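Local coordinates for protein DyP-type peroxidase (Pleurotus ostreatus PC15, PDB 6FSK) that probably oxidises dyes and other substrates with hydrogen peroxide at its heme b cofactor, as a dye-decolorizing peroxidase, at residues G10-G15 / F216-E221; I193-V198 / I353-I358; D349-I354 / I389-H394. The protein carries 1 engineered substitution. One frame throughout, in Å; residues are numbered along the deposited sequence.

Contact 1: G10-G15 / F216-E221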
loop_
_atom_site.group_PDB
_atom_site.type_symbol
_atom_site.label_atom_id
_atom_site.label_comp_id
_atom_site.label_asym_id
_atom_site.label_seq_id
_atom_site.Cartn_x
_atom_site.Cartn_y
_atom_site.Cartn_z
ATOM N N GLY A 10 0.408 14.754 7.831
ATOM C CA GLY A 10 -1.003 14.453 7.670
ATOM C C GLY A 10 -1.342 13.257 6.773
ATOM O O GLY A 10 -2.385 12.677 6.914
ATOM N N ASP A 11 -0.394 12.817 5.953
ATOM C CA ASP A 11 -0.722 11.615 5.203
ATOM C C ASP A 11 -0.690 10.376 6.030
ATOM O O ASP A 11 -1.300 9.374 5.578
ATOM C CB ASP A 11 0.235 11.396 4.028
ATOM C CG ASP A 11 -0.386 10.552 2.878
ATOM O OD1 ASP A 11 -1.615 10.739 2.610
ATOM O OD2 ASP A 11 0.391 9.842 2.213
ATOM N N ILE A 12 -0.034 10.377 7.195
ATOM C CA ILE A 12 0.183 9.176 7.972
ATOM C C ILE A 12 -1.156 8.856 8.696
ATOM O O ILE A 12 -1.689 7.800 8.545
ATOM C CB ILE A 12 1.359 9.324 8.972
ATOM C CG1 ILE A 12 2.655 9.712 8.297
ATOM C CG2 ILE A 12 1.511 8.094 9.789
ATOM C CD1 ILE A 12 3.662 10.297 9.207
ATOM N N LEU A 13 -1.612 9.756 9.576
ATOM C CA LEU A 13 -2.867 9.616 10.324
ATOM C C LEU A 13 -3.806 10.674 9.738
ATOM O O LEU A 13 -3.598 11.894 9.848
ATOM C CB LEU A 13 -2.678 9.816 11.811
ATOM C CG LEU A 13 -1.789 8.825 12.540
ATOM C CD1 LEU A 13 -1.717 9.134 14.050
ATOM C CD2 LEU A 13 -2.235 7.389 12.367
ATOM N N GLY A 14 -4.818 10.177 9.078
ATOM C CA GLY A 14 -5.755 10.968 8.325
ATOM C C GLY A 14 -5.719 10.623 6.879
ATOM O O GLY A 14 -6.649 10.011 6.311
ATOM N N GLY A 15 -4.612 10.990 6.270
ATOM C CA GLY A 15 -4.476 10.793 4.837
ATOM C C GLY A 15 -4.767 12.085 4.074
ATOM O O GLY A 15 -5.835 12.770 4.302
ATOM N N PHE A 216 2.725 1.166 16.408
ATOM C CA PHE A 216 2.845 0.253 15.238
ATOM C C PHE A 216 2.851 1.088 13.936
ATOM O O PHE A 216 3.188 0.512 12.898
ATOM C CB PHE A 216 1.707 -0.750 15.255
ATOM C CG PHE A 216 1.860 -1.740 16.366
ATOM C CD1 PHE A 216 2.930 -2.631 16.413
ATOM C CD2 PHE A 216 0.978 -1.735 17.444
ATOM C CE1 PHE A 216 3.111 -3.511 17.494
ATOM C CE2 PHE A 216 1.198 -2.611 18.476
ATOM C CZ PHE A 216 2.259 -3.471 18.553
ATOM N N ILE A 217 2.534 2.371 14.033
ATOM C CA ILE A 217 2.501 3.282 12.852
ATOM C C ILE A 217 3.529 4.369 12.989
ATOM O O ILE A 217 4.195 4.703 11.987
ATOM C CB ILE A 217 1.101 3.905 12.631
ATOM C CG1 ILE A 217 -0.001 2.818 12.492
ATOM C CG2 ILE A 217 1.066 4.915 11.438
ATOM C CD1 ILE A 217 0.190 1.821 11.327
ATOM N N LEU A 218 3.667 4.948 14.187
ATOM C CA LEU A 218 4.547 6.034 14.457
ATOM C C LEU A 218 5.679 5.585 15.290
ATOM O O LEU A 218 5.472 5.001 16.342
ATOM C CB LEU A 218 3.755 7.095 15.193
ATOM C CG LEU A 218 2.570 7.782 14.544
ATOM C CD1 LEU A 218 1.756 8.611 15.566
ATOM C CD2 LEU A 218 3.022 8.647 13.409
ATOM N N ALA A 219 6.925 5.922 14.909
ATOM C CA ALA A 219 8.066 5.588 15.725
ATOM C C ALA A 219 8.042 6.282 17.117
ATOM O O ALA A 219 7.582 7.419 17.239
ATOM C CB ALA A 219 9.342 5.977 15.020
ATOM N N LYS A 220 8.486 5.474 18.076
ATOM C CA LYS A 220 8.637 5.871 19.487
ATOM C C LYS A 220 7.348 6.310 20.138
ATOM O O LYS A 220 7.359 7.111 21.065
ATOM C CB LYS A 220 9.672 6.980 19.622
ATOM C CG LYS A 220 11.029 6.595 19.066
ATOM C CD LYS A 220 12.152 7.577 19.375
ATOM C CE LYS A 220 12.350 7.820 20.866
ATOM N NZ LYS A 220 13.396 6.993 21.466
ATOM N N GLU A 221 6.222 5.827 19.671
ATOM C CA GLU A 221 4.952 5.977 20.413
ATOM C C GLU A 221 4.646 4.648 21.011
ATOM O O GLU A 221 5.293 3.647 20.765
ATOM C CB GLU A 221 3.833 6.460 19.489
ATOM C CG GLU A 221 3.934 7.895 19.053
ATOM C CD GLU A 221 3.653 8.947 20.132
ATOM O OE1 GLU A 221 3.336 8.573 21.299
ATOM O OE2 GLU A 221 3.744 10.149 19.808
#
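I12 and L13 meet I217 and L218 in a small apolar cluster between two loop segments. Each side supplies two neighbouring aliphatic residues, and all four are buried. Along the first segment, G10 starts a tight loop that closes when G15 N donates to G10 O at 2.9 Å. I12 and L13 lie within this loop. D11 bonds to residues outside the two segments: its OD2 is hydrogen-bonded to Y385 OH, and D11 O accepts from R356 NE. I12 follows and points at 216-221. Its CG2 branch stands anti to the backbone N, and this branch carries the contact. I12 CG2 lies 3.6 Å from I217 CG2, a methyl-to-methyl contact. The two isoleucine side chains run antiparallel, alongside each other. The same I12 CG2 also meets L218 CD2 at 4.0 Å, so one methyl packs against two residues. L13 adds the second half of the cluster. Its side chain and that of L218 reach toward each other tip to tip, with L13 CD1 3.8 Å from L218 CD1. The other methyl, L13 CD2, lies 4.2 Å from I217 CG2. On the partner side, L218 opens a type II beta turn that runs to E221, with K220 inside it. I217 O accepts from S238 OG, at the start of strand 238-247. The cluster is closed in by two further strands: L13 and I217 both touch V198 of strand 197-198 and I354 of strand 354-360. It therefore joins the loop before strand 20-28 to the loop after strand 211-212.

Contact 2: I193-V198 / I353-I358. Unlike the reference sequence in segment 193-198: H195 (reference Asn). With HEM (protoporphyrin IX containing Fe), chain C.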
loop_
_atom_site.group_PDB
_atom_site.type_symbol
_atom_site.label_atom_id
_atom_site.label_comp_id
_atom_site.label_asym_id
_atom_site.label_seq_id
_atom_site.Cartn_x
_atom_site.Cartn_y
_atom_site.Cartn_z
ATOM N N ILE A 193 -10.752 0.018 1.756
ATOM C CA ILE A 193 -11.827 -0.324 2.652
ATOM C C ILE A 193 -11.248 -0.561 4.047
ATOM O O ILE A 193 -11.759 -0.088 5.060
ATOM C CB ILE A 193 -12.605 -1.556 2.173
ATOM C CG1 ILE A 193 -13.210 -1.256 0.774
ATOM C CG2 ILE A 193 -13.617 -2.057 3.196
ATOM C CD1 ILE A 193 -13.757 -2.454 0.057
ATOM N N SER A 194 -10.277 -1.483 4.107
ATOM C CA SER A 194 -9.834 -1.994 5.393
ATOM C C SER A 194 -8.483 -1.439 5.838
ATOM O O SER A 194 -7.461 -1.776 5.252
ATOM C CB SER A 194 -9.769 -3.545 5.416
ATOM O OG SER A 194 -9.376 -4.065 6.706
ATOM N N HIS A 195 -8.473 -0.663 6.941
ATOM C CA HIS A 195 -7.253 -0.146 7.533
ATOM C C HIS A 195 -7.299 -0.379 9.026
ATOM O O HIS A 195 -8.385 -0.514 9.580
ATOM C CB HIS A 195 -7.063 1.337 7.364
ATOM C CG HIS A 195 -7.101 1.777 5.941
ATOM N ND1 HIS A 195 -6.050 1.500 5.080
ATOM C CD2 HIS A 195 -8.052 2.410 5.231
ATOM C CE1 HIS A 195 -6.376 1.946 3.868
ATOM N NE2 HIS A 195 -7.591 2.500 3.931
ATOM N N PRO A 196 -6.144 -0.428 9.679
ATOM C CA PRO A 196 -6.212 -0.586 11.120
ATOM C C PRO A 196 -6.715 0.708 11.755
ATOM O O PRO A 196 -6.332 1.832 11.323
ATOM C CB PRO A 196 -4.770 -0.789 11.525
ATOM C CG PRO A 196 -3.988 -0.074 10.402
ATOM C CD PRO A 196 -4.751 -0.479 9.187
ATOM N N ALA A 197 -7.509 0.562 12.794
ATOM C CA ALA A 197 -7.779 1.741 13.633
ATOM C C ALA A 197 -6.590 1.947 14.564
ATOM O O ALA A 197 -6.007 0.984 15.053
ATOM C CB ALA A 197 -9.042 1.535 14.430
ATOM N N VAL A 198 -6.287 3.216 14.904
ATOM C CA VAL A 198 -5.118 3.542 15.674
ATOM C C VAL A 198 -5.593 4.179 16.968
ATOM O O VAL A 198 -6.286 5.206 16.986
ATOM C CB VAL A 198 -4.235 4.531 14.902
ATOM C CG1 VAL A 198 -3.069 4.948 15.726
ATOM C CG2 VAL A 198 -3.786 3.814 13.607
ATOM N N ILE A 353 -0.567 -2.203 8.231
ATOM C CA ILE A 353 -0.135 -1.053 7.458
ATOM C C ILE A 353 -1.285 -0.192 7.120
ATOM O O ILE A 353 -2.429 -0.658 6.998
ATOM C CB ILE A 353 0.607 -1.491 6.134
ATOM C CG1 ILE A 353 -0.340 -2.326 5.221
ATOM C CG2 ILE A 353 1.877 -2.228 6.430
ATOM C CD1 ILE A 353 0.277 -2.612 3.865
ATOM N N ILE A 354 -0.990 1.125 6.970
ATOM C CA ILE A 354 -1.988 2.040 6.514
ATOM C C ILE A 354 -1.648 2.347 5.070
ATOM O O ILE A 354 -0.593 2.868 4.792
ATOM C CB ILE A 354 -2.044 3.350 7.342
ATOM C CG1 ILE A 354 -2.565 3.050 8.750
ATOM C CG2 ILE A 354 -2.883 4.370 6.642
ATOM C CD1 ILE A 354 -2.424 4.263 9.653
ATOM N N ARG A 355 -2.602 2.106 4.161
ATOM C CA ARG A 355 -2.370 2.339 2.707
ATOM C C ARG A 355 -2.962 3.631 2.229
ATOM O O ARG A 355 -4.070 4.044 2.646
ATOM C CB ARG A 355 -2.980 1.215 1.903
ATOM C CG ARG A 355 -2.303 -0.091 2.119
ATOM C CD ARG A 355 -3.105 -1.287 1.604
ATOM N NE ARG A 355 -4.382 -1.427 2.323
ATOM C CZ ARG A 355 -5.558 -1.476 1.707
ATOM N NH1 ARG A 355 -5.674 -1.479 0.370
ATOM N NH2 ARG A 355 -6.632 -1.519 2.431
ATOM N N ARG A 356 -2.233 4.335 1.366
ATOM C CA ARG A 356 -2.675 5.614 0.814
ATOM C C ARG A 356 -2.517 5.548 -0.743
ATOM O O ARG A 356 -2.039 6.537 -1.311
ATOM C CB ARG A 356 -1.915 6.799 1.382
ATOM C CG ARG A 356 -1.946 6.924 2.855
ATOM C CD ARG A 356 -3.316 7.330 3.385
ATOM N NE ARG A 356 -3.290 7.531 4.807
ATOM C CZ ARG A 356 -4.269 7.259 5.673
ATOM N NH1 ARG A 356 -5.393 6.732 5.299
ATOM N NH2 ARG A 356 -4.078 7.530 6.978
ATOM N N GLY A 357 -2.900 4.452 -1.366
ATOM C CA GLY A 357 -2.753 4.305 -2.847
ATOM C C GLY A 357 -3.560 5.269 -3.642
ATOM O O GLY A 357 -4.613 5.812 -3.192
ATOM N N ILE A 358 -3.060 5.540 -4.817
ATOM C CA ILE A 358 -3.870 6.204 -5.807
ATOM C C ILE A 358 -3.552 5.517 -7.153
ATOM O O ILE A 358 -2.411 5.170 -7.443
ATOM C CB ILE A 358 -3.588 7.757 -5.882
ATOM C CG1 ILE A 358 -4.601 8.492 -6.774
ATOM C CG2 ILE A 358 -2.165 8.106 -6.271
ATOM C CD1 ILE A 358 -4.562 10.017 -6.693
HETATM C CHA HEM C . -6.441 -4.844 0.379
HETATM C CHB HEM C . -5.832 -4.396 -4.382
HETATM C CHC HEM C . -1.074 -4.160 -3.686
HETATM C CHD HEM C . -1.646 -4.923 1.065
HETATM C C1A HEM C . -6.733 -4.735 -0.982
HETATM C C2A HEM C . -8.037 -4.730 -1.566
HETATM C C3A HEM C . -7.878 -4.556 -2.886
HETATM C C4A HEM C . -6.467 -4.536 -3.124
HETATM C CMA HEM C . -8.950 -4.547 -3.921
HETATM C CAA HEM C . -9.338 -4.922 -0.802
HETATM C CBA HEM C . -10.067 -3.674 -0.321
HETATM C CGA HEM C . -9.346 -2.966 0.795
HETATM O O1A HEM C . -9.371 -3.421 1.940
HETATM O O2A HEM C . -8.751 -1.894 0.519
HETATM C C1B HEM C . -4.465 -4.294 -4.653
HETATM C C2B HEM C . -3.880 -4.068 -5.895
HETATM C C3B HEM C . -2.533 -3.960 -5.744
HETATM C C4B HEM C . -2.310 -4.167 -4.305
HETATM C CMB HEM C . -4.607 -3.997 -7.215
HETATM C CAB HEM C . -1.412 -3.746 -6.684
HETATM C CBB HEM C . -1.563 -3.196 -7.870
HETATM C C1C HEM C . -0.747 -4.423 -2.391
HETATM C C2C HEM C . 0.517 -4.544 -1.797
HETATM C C3C HEM C . 0.387 -4.787 -0.460
HETATM C C4C HEM C . -1.030 -4.751 -0.190
HETATM C CMC HEM C . 1.810 -4.389 -2.551
HETATM C CAC HEM C . 1.371 -5.082 0.618
HETATM C CBC HEM C . 2.572 -5.654 0.399
HETATM C C1D HEM C . -3.031 -4.895 1.250
HETATM C C2D HEM C . -3.603 -4.904 2.632
HETATM C C3D HEM C . -4.972 -4.834 2.416
HETATM C C4D HEM C . -5.156 -4.861 0.975
HETATM C CMD HEM C . -2.895 -4.922 3.928
HETATM C CAD HEM C . -6.084 -4.875 3.458
HETATM C CBD HEM C . -6.462 -6.264 3.864
HETATM C CGD HEM C . -7.469 -6.261 4.988
HETATM O O1D HEM C . -8.470 -6.986 4.765
HETATM O O2D HEM C . -7.329 -5.521 5.940
HETATM N NA HEM C . -5.735 -4.723 -1.958
HETATM N NB HEM C . -3.505 -4.436 -3.707
HETATM N NC HEM C . -1.706 -4.688 -1.384
HETATM N ND HEM C . -3.990 -4.946 0.324
HETATM FE FE HEM C . -3.747 -4.779 -1.681
HETATM O O HOH W 1 -4.449 -0.977 5.202
#
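The R355 guanidinium lies between the H195 ring and the heme. H195 CE1 sits over one face, 3.8 Å from R355 NH2, and the two planes are 30° apart. On the opposite face, heme C3D lies 3.4 Å above the plane. The edge takes S194 O, heme O2A and a water. R355 NH2 donates to S194 O at 3.0 Å; the oxygen is in the guanidinium plane, but the donor stands 40° out of the carbonyl plane. R355 NH2 also donates to heme O2A at 2.9 Å, and NH1 binds the same oxygen. The chain bends at chi3 (-63°), which sets NE. R355 NE donates to the water at 2.9 Å, which is also hydrogen-bonded to S194 O, I353 O and H195 ND1. H195 departs from the reference sequence. I193 N donates to heme O2A and S194 N to heme O1A, both at 3.0 Å. S194 OG donates to heme O2D at 2.6 Å. P196 CG packs on I354 CG1 at 3.8 Å. R355 NH1 forms a salt bridge with D191, in the GXXDG motif of the family. An arginine and backbone N-H groups gripping one propionate, with S194 OG on the other, characterise this DyP heme pocket.

Contact 3: D349-I354 / I389-H394. With HEM (protoporphyrin IX containing Fe), chain C.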
loop_
_atom_site.group_PDB
_atom_site.type_symbol
_atom_site.label_atom_id
_atom_site.label_comp_id
_atom_site.label_asym_id
_atom_site.label_seq_id
_atom_site.Cartn_x
_atom_site.Cartn_y
_atom_site.Cartn_z
ATOM N N ASP A 349 -0.322 -7.123 15.313
ATOM C CA ASP A 349 -0.431 -5.643 15.163
ATOM C C ASP A 349 0.763 -5.037 14.433
ATOM O O ASP A 349 0.561 -4.082 13.718
ATOM C CB ASP A 349 -0.651 -4.969 16.531
ATOM C CG ASP A 349 -2.011 -5.355 17.165
ATOM O OD1 ASP A 349 -2.817 -6.081 16.592
ATOM O OD2 ASP A 349 -2.224 -4.836 18.274
ATOM N N ASN A 350 1.943 -5.647 14.591
ATOM C CA ASN A 350 3.106 -5.169 13.877
ATOM C C ASN A 350 3.130 -5.524 12.422
ATOM O O ASN A 350 4.004 -5.038 11.725
ATOM C CB ASN A 350 4.403 -5.596 14.572
ATOM C CG ASN A 350 4.711 -7.072 14.415
ATOM O OD1 ASN A 350 3.853 -7.913 14.094
ATOM N ND2 ASN A 350 5.908 -7.436 14.861
ATOM N N ARG A 351 2.178 -6.244 11.917
ATOM C CA ARG A 351 2.075 -6.541 10.491
ATOM C C ARG A 351 1.099 -5.614 9.832
ATOM O O ARG A 351 0.954 -5.671 8.616
ATOM C CB ARG A 351 1.572 -7.944 10.327
ATOM C CG ARG A 351 2.375 -8.998 11.111
ATOM C CD ARG A 351 3.677 -9.256 10.466
ATOM N NE ARG A 351 4.409 -10.274 11.235
ATOM C CZ ARG A 351 5.703 -10.260 11.478
ATOM N NH1 ARG A 351 6.442 -9.214 11.154
ATOM N NH2 ARG A 351 6.254 -11.267 12.115
ATOM N N ARG A 352 0.479 -4.703 10.567
ATOM C CA ARG A 352 -0.539 -3.842 9.990
ATOM C C ARG A 352 0.117 -2.673 9.284
ATOM O O ARG A 352 1.182 -2.185 9.688
ATOM C CB ARG A 352 -1.537 -3.335 11.066
ATOM C CG ARG A 352 -2.202 -4.491 11.782
ATOM C CD ARG A 352 -2.971 -5.436 10.941
ATOM N NE ARG A 352 -4.028 -4.795 10.131
ATOM C CZ ARG A 352 -5.228 -4.505 10.535
ATOM N NH1 ARG A 352 -5.611 -4.693 11.836
ATOM N NH2 ARG A 352 -6.066 -3.934 9.701
ATOM N N ILE A 353 -0.567 -2.203 8.231
ATOM C CA ILE A 353 -0.135 -1.053 7.458
ATOM C C ILE A 353 -1.285 -0.192 7.120
ATOM O O ILE A 353 -2.429 -0.658 6.998
ATOM C CB ILE A 353 0.607 -1.491 6.134
ATOM C CG1 ILE A 353 -0.340 -2.326 5.221
ATOM C CG2 ILE A 353 1.877 -2.228 6.430
ATOM C CD1 ILE A 353 0.277 -2.612 3.865
ATOM N N ILE A 354 -0.990 1.125 6.970
ATOM C CA ILE A 354 -1.988 2.040 6.514
ATOM C C ILE A 354 -1.648 2.347 5.070
ATOM O O ILE A 354 -0.593 2.868 4.792
ATOM C CB ILE A 354 -2.044 3.350 7.342
ATOM C CG1 ILE A 354 -2.565 3.050 8.750
ATOM C CG2 ILE A 354 -2.883 4.370 6.642
ATOM C CD1 ILE A 354 -2.424 4.263 9.653
ATOM N N ILE A 389 9.057 -1.255 8.358
ATOM C CA ILE A 389 8.982 -1.946 7.018
ATOM C C ILE A 389 9.366 -3.407 7.173
ATOM O O ILE A 389 8.733 -4.333 6.593
ATOM C CB ILE A 389 9.878 -1.229 5.997
ATOM C CG1 ILE A 389 9.465 0.219 5.872
ATOM C CG2 ILE A 389 9.786 -1.923 4.612
ATOM C CD1 ILE A 389 10.370 1.002 4.903
ATOM N N ASP A 390 10.338 -3.665 8.071
ATOM C CA ASP A 390 10.769 -5.033 8.329
ATOM C C ASP A 390 9.573 -5.882 8.835
ATOM O O ASP A 390 9.347 -6.996 8.347
ATOM C CB ASP A 390 11.824 -5.123 9.384
ATOM C CG ASP A 390 13.173 -4.570 8.946
ATOM O OD1 ASP A 390 13.434 -4.404 7.748
ATOM O OD2 ASP A 390 14.024 -4.347 9.919
ATOM N N ASP A 391 8.756 -5.307 9.697
ATOM C CA ASP A 391 7.623 -6.052 10.270
ATOM C C ASP A 391 6.408 -6.022 9.387
ATOM O O ASP A 391 5.564 -6.960 9.412
ATOM C CB ASP A 391 7.154 -5.478 11.625
ATOM C CG ASP A 391 8.144 -5.677 12.781
ATOM O OD1 ASP A 391 9.100 -6.444 12.690
ATOM O OD2 ASP A 391 7.911 -5.006 13.838
ATOM N N GLY A 392 6.239 -4.943 8.612
ATOM C CA GLY A 392 5.100 -4.687 7.784
ATOM C C GLY A 392 5.247 -5.067 6.323
ATOM O O GLY A 392 5.319 -6.211 5.959
ATOM N N PHE A 393 5.385 -4.001 5.524
ATOM C CA PHE A 393 5.437 -4.220 4.081
ATOM C C PHE A 393 6.369 -5.346 3.645
ATOM O O PHE A 393 5.994 -6.205 2.866
ATOM C CB PHE A 393 5.841 -2.930 3.356
ATOM C CG PHE A 393 6.154 -3.197 1.903
ATOM C CD1 PHE A 393 5.085 -3.318 0.985
ATOM C CD2 PHE A 393 7.468 -3.374 1.484
ATOM C CE1 PHE A 393 5.352 -3.668 -0.336
ATOM C CE2 PHE A 393 7.741 -3.718 0.136
ATOM C CZ PHE A 393 6.665 -3.863 -0.757
ATOM N N HIS A 394 7.637 -5.349 4.079
ATOM C CA HIS A 394 8.543 -6.381 3.586
ATOM C C HIS A 394 8.071 -7.785 3.972
ATOM O O HIS A 394 8.193 -8.703 3.158
ATOM C CB HIS A 394 9.955 -6.108 4.161
ATOM C CG HIS A 394 10.989 -7.090 3.695
ATOM N ND1 HIS A 394 11.059 -8.398 4.152
ATOM C CD2 HIS A 394 11.968 -6.949 2.780
ATOM C CE1 HIS A 394 12.094 -8.994 3.570
ATOM N NE2 HIS A 394 12.605 -8.149 2.680
HETATM C CHA HEM C . -6.441 -4.844 0.379
HETATM C CHB HEM C . -5.832 -4.396 -4.382
HETATM C CHC HEM C . -1.074 -4.160 -3.686
HETATM C CHD HEM C . -1.646 -4.923 1.065
HETATM C C1A HEM C . -6.733 -4.735 -0.982
HETATM C C2A HEM C . -8.037 -4.730 -1.566
HETATM C C3A HEM C . -7.878 -4.556 -2.886
HETATM C C4A HEM C . -6.467 -4.536 -3.124
HETATM C CMA HEM C . -8.950 -4.547 -3.921
HETATM C CAA HEM C . -9.338 -4.922 -0.802
HETATM C CBA HEM C . -10.067 -3.674 -0.321
HETATM C CGA HEM C . -9.346 -2.966 0.795
HETATM O O1A HEM C . -9.371 -3.421 1.940
HETATM O O2A HEM C . -8.751 -1.894 0.519
HETATM C C1B HEM C . -4.465 -4.294 -4.653
HETATM C C2B HEM C . -3.880 -4.068 -5.895
HETATM C C3B HEM C . -2.533 -3.960 -5.744
HETATM C C4B HEM C . -2.310 -4.167 -4.305
HETATM C CMB HEM C . -4.607 -3.997 -7.215
HETATM C CAB HEM C . -1.412 -3.746 -6.684
HETATM C CBB HEM C . -1.563 -3.196 -7.870
HETATM C C1C HEM C . -0.747 -4.423 -2.391
HETATM C C2C HEM C . 0.517 -4.544 -1.797
HETATM C C3C HEM C . 0.387 -4.787 -0.460
HETATM C C4C HEM C . -1.030 -4.751 -0.190
HETATM C CMC HEM C . 1.810 -4.389 -2.551
HETATM C CAC HEM C . 1.371 -5.082 0.618
HETATM C CBC HEM C . 2.572 -5.654 0.399
HETATM C C1D HEM C . -3.031 -4.895 1.250
HETATM C C2D HEM C . -3.603 -4.904 2.632
HETATM C C3D HEM C . -4.972 -4.834 2.416
HETATM C C4D HEM C . -5.156 -4.861 0.975
HETATM C CMD HEM C . -2.895 -4.922 3.928
HETATM C CAD HEM C . -6.084 -4.875 3.458
HETATM C CBD HEM C . -6.462 -6.264 3.864
HETATM C CGD HEM C . -7.469 -6.261 4.988
HETATM O O1D HEM C . -8.470 -6.986 4.765
HETATM O O2D HEM C . -7.329 -5.521 5.940
HETATM N NA HEM C . -5.735 -4.723 -1.958
HETATM N NB HEM C . -3.505 -4.436 -3.707
HETATM N NC HEM C . -1.706 -4.688 -1.384
HETATM N ND HEM C . -3.990 -4.946 0.324
HETATM FE FE HEM C . -3.747 -4.779 -1.681
HETATM O O HOH W 2 9.411 -8.796 11.438
#
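R351 reaches over to D391 and donates from NH1 to the backbone D391 O at 3.0 Å. The bond is fairly straight (163°). It lies in the carbonyl plane, on a lone pair, and the oxygen sits at the edge of the guanidinium. The bend in the arginine chain at chi2 (-74°) brings R351 CD to 3.2 Å from D391 O. A water extends the grip: it accepts from R351 NH1 and donates to D391 OD1 at 2.7 Å. R351 NH1 and D391 OD1 are themselves 4.1 Å apart, beyond a salt bridge. D391 OD2 forms a salt bridge with R226 NH1.

N350 packs beside them. Its backbone O touches D391 CB at 3.2 Å, and its side chain crosses that of D391 at about a right angle. N350 OD1 lies over one face of the R351 guanidinium, offset toward the rim. R351 also makes a cation-pi contact with F395.

Beyond these polar groups the backbones come close, with R351 CA 4.5 Å from G392 CA. G392 has no side chain and is the N-cap of helix 393-401. I353 CG2 packs on the first turn, 4.0 Å from F393 N. F393 CD1 then meets heme CBC, a vinyl carbon, at 3.5 Å, while the I353 CG1 branch goes to the heme methyl CMD. The contact thus joins the 3-10 turn before strand 354-360 to the start of helix 393-401, in the wall of the heme pocket of the C-terminal half.

Overall arrangement
From the N terminus, 10-15 comes first, ahead of strand 20-28. Contact 1 closes a long loop from there to 216-221 and ties the N-terminal part of the chain to the C-terminal, heme-binding part. Contact 2 starts inside that loop at 193-198 and ends at 353-358, so the two cross. R356 links them directly, by probable hydrogen bonds to the 10-15 backbone. Contact 3 follows contact 1 in series and shares I353 and I354 with contact 2. It closes the shortest loop, which holds strand 379-386, and ends at helix 393-401. Contacts 2 and 3 both touch the heme; contact 1 lies further out, with the side chain of I217 about 10 Å from the heme.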